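Local structure of peptidoglycan hydrolase FlgJ (Sphingomonas sp. A1, 2ZYC) at residues G118-F121 with A122-L125; P134-A137 with D138-R142. The protein probably hydrolyses peptidoglycan so that the flagellar rod can be assembled across the cell wall, the chain here being its C-terminal family 73 glycosidase domain. The protein carries 2 engineered substitutions. All coordinates share one frame; numbering follows the deposited sequence. Where two conformers were deposited one is given.

In the fold
Contact 1 covers the first two turns of helix 118-127, and contact 2 the entrance and first two turns of helix 136-145, in the lysozyme-like glycosidase domain; their centres lie about 8 Å apart. Contact 1, wholly helical, is the more buried, with an aromatic-leucine pair on its inner side and a histidine-arginine bond on its outer side. Contact 2 is partly buried, with Y136, A137, L140 and A141 inside and D138 and K139 exposed; its lead-in adds a water bridge and a lysine reaching back to the aspartate ahead of the helix. The two touch directly: H119 NE2 lies 2.8 Å from D138 OD1, probably hydrogen-bonded, while the small A122 and A137 let the backbones come close.

Contact 1 of 2, residues G118-F121 with A122-L125; sequences GHAF and ARAL
H119 and R123, one turn apart on the helix, are joined by a side-chain hydrogen bond: NH1 of R123 donates to ND1 of H119 at 2.8 Å, with an N-H...acceptor angle of 150°. The donor lies in the imidazole plane and the acceptor in the guanidinium plane, yet the two planes are turned 40° apart. A bend at chi3 (-42°) folds the arginine back over the helix, laying one face of its guanidinium on CA of A120, with NH2 3.6 Å from CB of A120. Because ND1 accepts this bond, the ring can use NE2 as a donor to OD1 of D138 on the next helix. Replacing H119 by an alanine would probably leave R123 NH1 and the D138 carboxylate without this shared partner, and the guanidinium freer to swing.

The backbone bonds, A122 N to G118 O, R123 N to H119 O, A124 N to A120 O and L125 N to F121 O, are the i to i+4 set that makes the first turns of helix 118-127 in the lysozyme-like domain. Here the small A122 lets helix 136-145 come close.

Apolar packing occupies the buried side. CD1 of L125 lies over one face of the F121 ring, 4.0 Å from its centroid, a CH-pi contact; its closest ring atom is CZ, at 3.6 Å. F121 also meets the ring of F26, and both side chains touch Y99 of helix 92-105.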
loop_
_atom_site.group_PDB
_atom_site.type_symbol
_atom_site.label_atom_id
_atom_site.label_comp_id
_atom_site.label_asym_id
_atom_site.label_seq_id
_atom_site.Cartn_x
_atom_site.Cartn_y
_atom_site.Cartn_z
ATOM N N GLY A 118 -5.039 13.301 1.894
ATOM C CA GLY A 118 -3.858 12.486 1.586
ATOM C C GLY A 118 -2.665 12.757 2.479
ATOM O O GLY A 118 -2.046 11.825 2.997
ATOM N N HIS A 119 -2.340 14.033 2.669
ATOM C CA HIS A 119 -1.166 14.393 3.461
ATOM C C HIS A 119 -1.350 14.025 4.933
ATOM O O HIS A 119 -0.423 13.504 5.557
ATOM C CB HIS A 119 -0.814 15.876 3.303
ATOM C CG HIS A 119 0.601 16.196 3.667
ATOM N ND1 HIS A 119 0.990 16.501 4.954
ATOM C CD2 HIS A 119 1.727 16.241 2.914
ATOM C CE1 HIS A 119 2.290 16.730 4.976
ATOM N NE2 HIS A 119 2.762 16.574 3.752
ATOM N N ALA A 120 -2.547 14.284 5.474
ATOM C CA ALA A 120 -2.880 13.923 6.858
ATOM C C ALA A 120 -2.732 12.413 7.072
ATOM O O ALA A 120 -2.172 11.959 8.087
ATOM C CB ALA A 120 -4.307 14.363 7.192
ATOM N N PHE A 121 -3.239 11.654 6.101
ATOM C CA PHE A 121 -3.158 10.196 6.110
ATOM C C PHE A 121 -1.695 9.744 6.124
ATOM O O PHE A 121 -1.294 8.920 6.941
ATOM C CB PHE A 121 -3.919 9.633 4.896
ATOM C CG PHE A 121 -3.651 8.180 4.612
ATOM C CD1 PHE A 121 -4.190 7.185 5.423
ATOM C CD2 PHE A 121 -2.875 7.808 3.512
ATOM C CE1 PHE A 121 -3.942 5.833 5.154
ATOM C CE2 PHE A 121 -2.627 6.465 3.231
ATOM C CZ PHE A 121 -3.161 5.471 4.064
ATOM N N ALA A 122 -0.902 10.306 5.223
ATOM C CA ALA A 122 0.506 9.942 5.129
ATOM C C ALA A 122 1.267 10.305 6.399
ATOM O O ALA A 122 2.066 9.519 6.884
ATOM C CB ALA A 122 1.138 10.584 3.899
ATOM N N ARG A 123 0.996 11.489 6.947
ATOM C CA ARG A 123 1.586 11.899 8.229
ATOM C C ARG A 123 1.250 10.915 9.352
ATOM O O ARG A 123 2.108 10.606 10.176
ATOM C CB ARG A 123 1.146 13.317 8.610
ATOM C CG ARG A 123 1.712 14.430 7.718
ATOM C CD ARG A 123 1.467 15.844 8.288
ATOM N NE ARG A 123 0.127 16.034 8.858
ATOM C CZ ARG A 123 -0.910 16.584 8.229
ATOM N NH1 ARG A 123 -0.806 17.006 6.975
ATOM N NH2 ARG A 123 -2.072 16.701 8.855
ATOM N N ALA A 124 0.008 10.419 9.368
ATOM C CA ALA A 124 -0.429 9.436 10.376
ATOM C C ALA A 124 0.341 8.115 10.262
ATOM O O ALA A 124 0.703 7.513 11.275
ATOM C CB ALA A 124 -1.940 9.197 10.299
ATOM N N LEU A 125 0.601 7.684 9.029
ATOM C CA LEU A 125 1.419 6.491 8.793
ATOM C C LEU A 125 2.854 6.724 9.254
ATOM O O LEU A 125 3.450 5.860 9.898
ATOM C CB LEU A 125 1.429 6.131 7.308
ATOM C CG LEU A 125 0.144 5.537 6.735
ATOM C CD1 LEU A 125 0.280 5.500 5.217
ATOM C CD2 LEU A 125 -0.117 4.143 7.312
#

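Contact 2 of 2, residues P134-A137 with D138-R142; sequences PSYA and DKLAR
S135 meets K139 through both backbone and side chain, just where the chain turns into helix 136-145. Ahead of it, the carbonyl oxygen of P134 accepts a hydrogen bond from a water at 2.8 Å, and the same water accepts one from D138 N, so a solvent molecule bridges the entrance to the helix. Proline suits this place, since its fixed phi is compatible with a turn and it needs no N-H partner. The carbonyl oxygen of S135 accepts a hydrogen bond from K139 N at 2.9 Å. K139 then runs back extended, chi2 to chi4 all close to 180°, passing CE 3.7 Å from CB of S135 and carrying NZ to a salt bridge with D133. Its aliphatic stem runs past the S135 carbonyl oxygen before CE meets the serine, while the charge stays at the exposed surface.

Y136 O takes the N-H of L140 at 2.9 Å. With CG of Y136 and of L140 both opposite their own backbone N (chi1 -171° and -179°), the two side chains run alongside each other in one direction, and CE2 of Y136 rests 3.7 Å from CD2 of L140. A137 O accepts from A141 N, also at 2.9 Å, and CB of A141 approaches that oxygen. Such small residues suit a face that must lie close to another helix: A137 packs on H119 and R123 of helix 118-127. Y136 and L140 reach helix 24-35 at L33, and the tyrosine hydroxyl is hydrogen-bonded there to E34.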
loop_
_atom_site.group_PDB
_atom_site.type_symbol
_atom_site.label_atom_id
_atom_site.label_comp_id
_atom_site.label_asym_id
_atom_site.label_seq_id
_atom_site.Cartn_x
_atom_site.Cartn_y
_atom_site.Cartn_z
ATOM N N PRO A 134 11.720 11.947 5.758
ATOM C CA PRO A 134 10.983 13.165 6.102
ATOM C C PRO A 134 10.042 13.622 4.983
ATOM O O PRO A 134 9.047 14.295 5.258
ATOM C CB PRO A 134 12.091 14.208 6.329
ATOM C CG PRO A 134 13.341 13.426 6.510
ATOM C CD PRO A 134 13.179 12.169 5.737
ATOM N N SER A 135 10.355 13.244 3.742
ATOM C CA SER A 135 9.542 13.639 2.591
ATOM C C SER A 135 8.441 12.631 2.249
ATOM O O SER A 135 7.713 12.808 1.264
ATOM C CB SER A 135 10.428 13.908 1.369
ATOM O OG SER A 135 11.189 15.094 1.540
ATOM N N TYR A 136 8.301 11.583 3.068
ATOM C CA TYR A 136 7.307 10.533 2.781
ATOM C C TYR A 136 5.892 11.064 2.588
ATOM O O TYR A 136 5.218 10.696 1.618
ATOM C CB TYR A 136 7.312 9.395 3.823
ATOM C CG TYR A 136 6.446 8.225 3.379
ATOM C CD1 TYR A 136 6.898 7.332 2.405
ATOM C CD2 TYR A 136 5.167 8.037 3.905
ATOM C CE1 TYR A 136 6.104 6.270 1.974
ATOM C CE2 TYR A 136 4.364 6.976 3.482
ATOM C CZ TYR A 136 4.844 6.097 2.521
ATOM O OH TYR A 136 4.067 5.044 2.087
ATOM N N ALA A 137 5.447 11.932 3.497
ATOM C CA ALA A 137 4.099 12.484 3.431
ATOM C C ALA A 137 3.874 13.294 2.156
ATOM O O ALA A 137 2.841 13.161 1.506
ATOM C CB ALA A 137 3.780 13.316 4.682
ATOM N N ASP A 138 4.865 14.106 1.790
ATOM C CA ASP A 138 4.797 14.904 0.570
ATOM C C ASP A 138 4.723 14.016 -0.671
ATOM O O ASP A 138 3.915 14.261 -1.566
ATOM C CB ASP A 138 6.007 15.835 0.460
ATOM C CG ASP A 138 5.910 17.046 1.376
ATOM O OD1 ASP A 138 4.830 17.301 1.958
ATOM O OD2 ASP A 138 6.936 17.750 1.506
ATOM N N LYS A 139 5.574 12.994 -0.711
ATOM C CA LYS A 139 5.630 12.082 -1.859
ATOM C C LYS A 139 4.345 11.265 -2.006
ATOM O O LYS A 139 3.817 11.130 -3.117
ATOM C CB LYS A 139 6.848 11.171 -1.759
ATOM C CG LYS A 139 8.162 11.910 -1.960
ATOM C CD LYS A 139 9.327 11.002 -1.648
ATOM C CE LYS A 139 10.639 11.767 -1.678
ATOM N NZ LYS A 139 11.715 10.959 -1.048
ATOM N N LEU A 140 3.823 10.750 -0.893
ATOM C CA LEU A 140 2.579 9.981 -0.943
ATOM C C LEU A 140 1.367 10.847 -1.260
ATOM O O LEU A 140 0.506 10.459 -2.059
ATOM C CB LEU A 140 2.362 9.180 0.354
ATOM C CG LEU A 140 1.101 8.306 0.435
ATOM C CD1 LEU A 140 0.969 7.366 -0.771
ATOM C CD2 LEU A 140 1.095 7.515 1.734
ATOM N N ALA A 141 1.300 12.020 -0.641
ATOM C CA ALA A 141 0.226 12.979 -0.934
ATOM C C ALA A 141 0.214 13.347 -2.427
ATOM O O ALA A 141 -0.854 13.458 -3.031
ATOM C CB ALA A 141 0.354 14.225 -0.062
ATOM N N ARG A 142 1.400 13.511 -3.017
ATOM C CA ARG A 142 1.498 13.820 -4.444
ATOM C C ARG A 142 0.850 12.733 -5.321
ATOM O O ARG A 142 0.183 13.045 -6.305
ATOM C CB ARG A 142 2.955 14.075 -4.873
ATOM C CG ARG A 142 3.057 14.771 -6.236
ATOM C CD ARG A 142 4.504 14.981 -6.689
ATOM N NE ARG A 142 4.549 15.790 -7.911
ATOM C CZ ARG A 142 5.593 15.870 -8.734
ATOM N NH1 ARG A 142 5.523 16.635 -9.822
ATOM N NH2 ARG A 142 6.703 15.186 -8.477
HETATM O O HOH W 1 6.740 14.972 3.822
#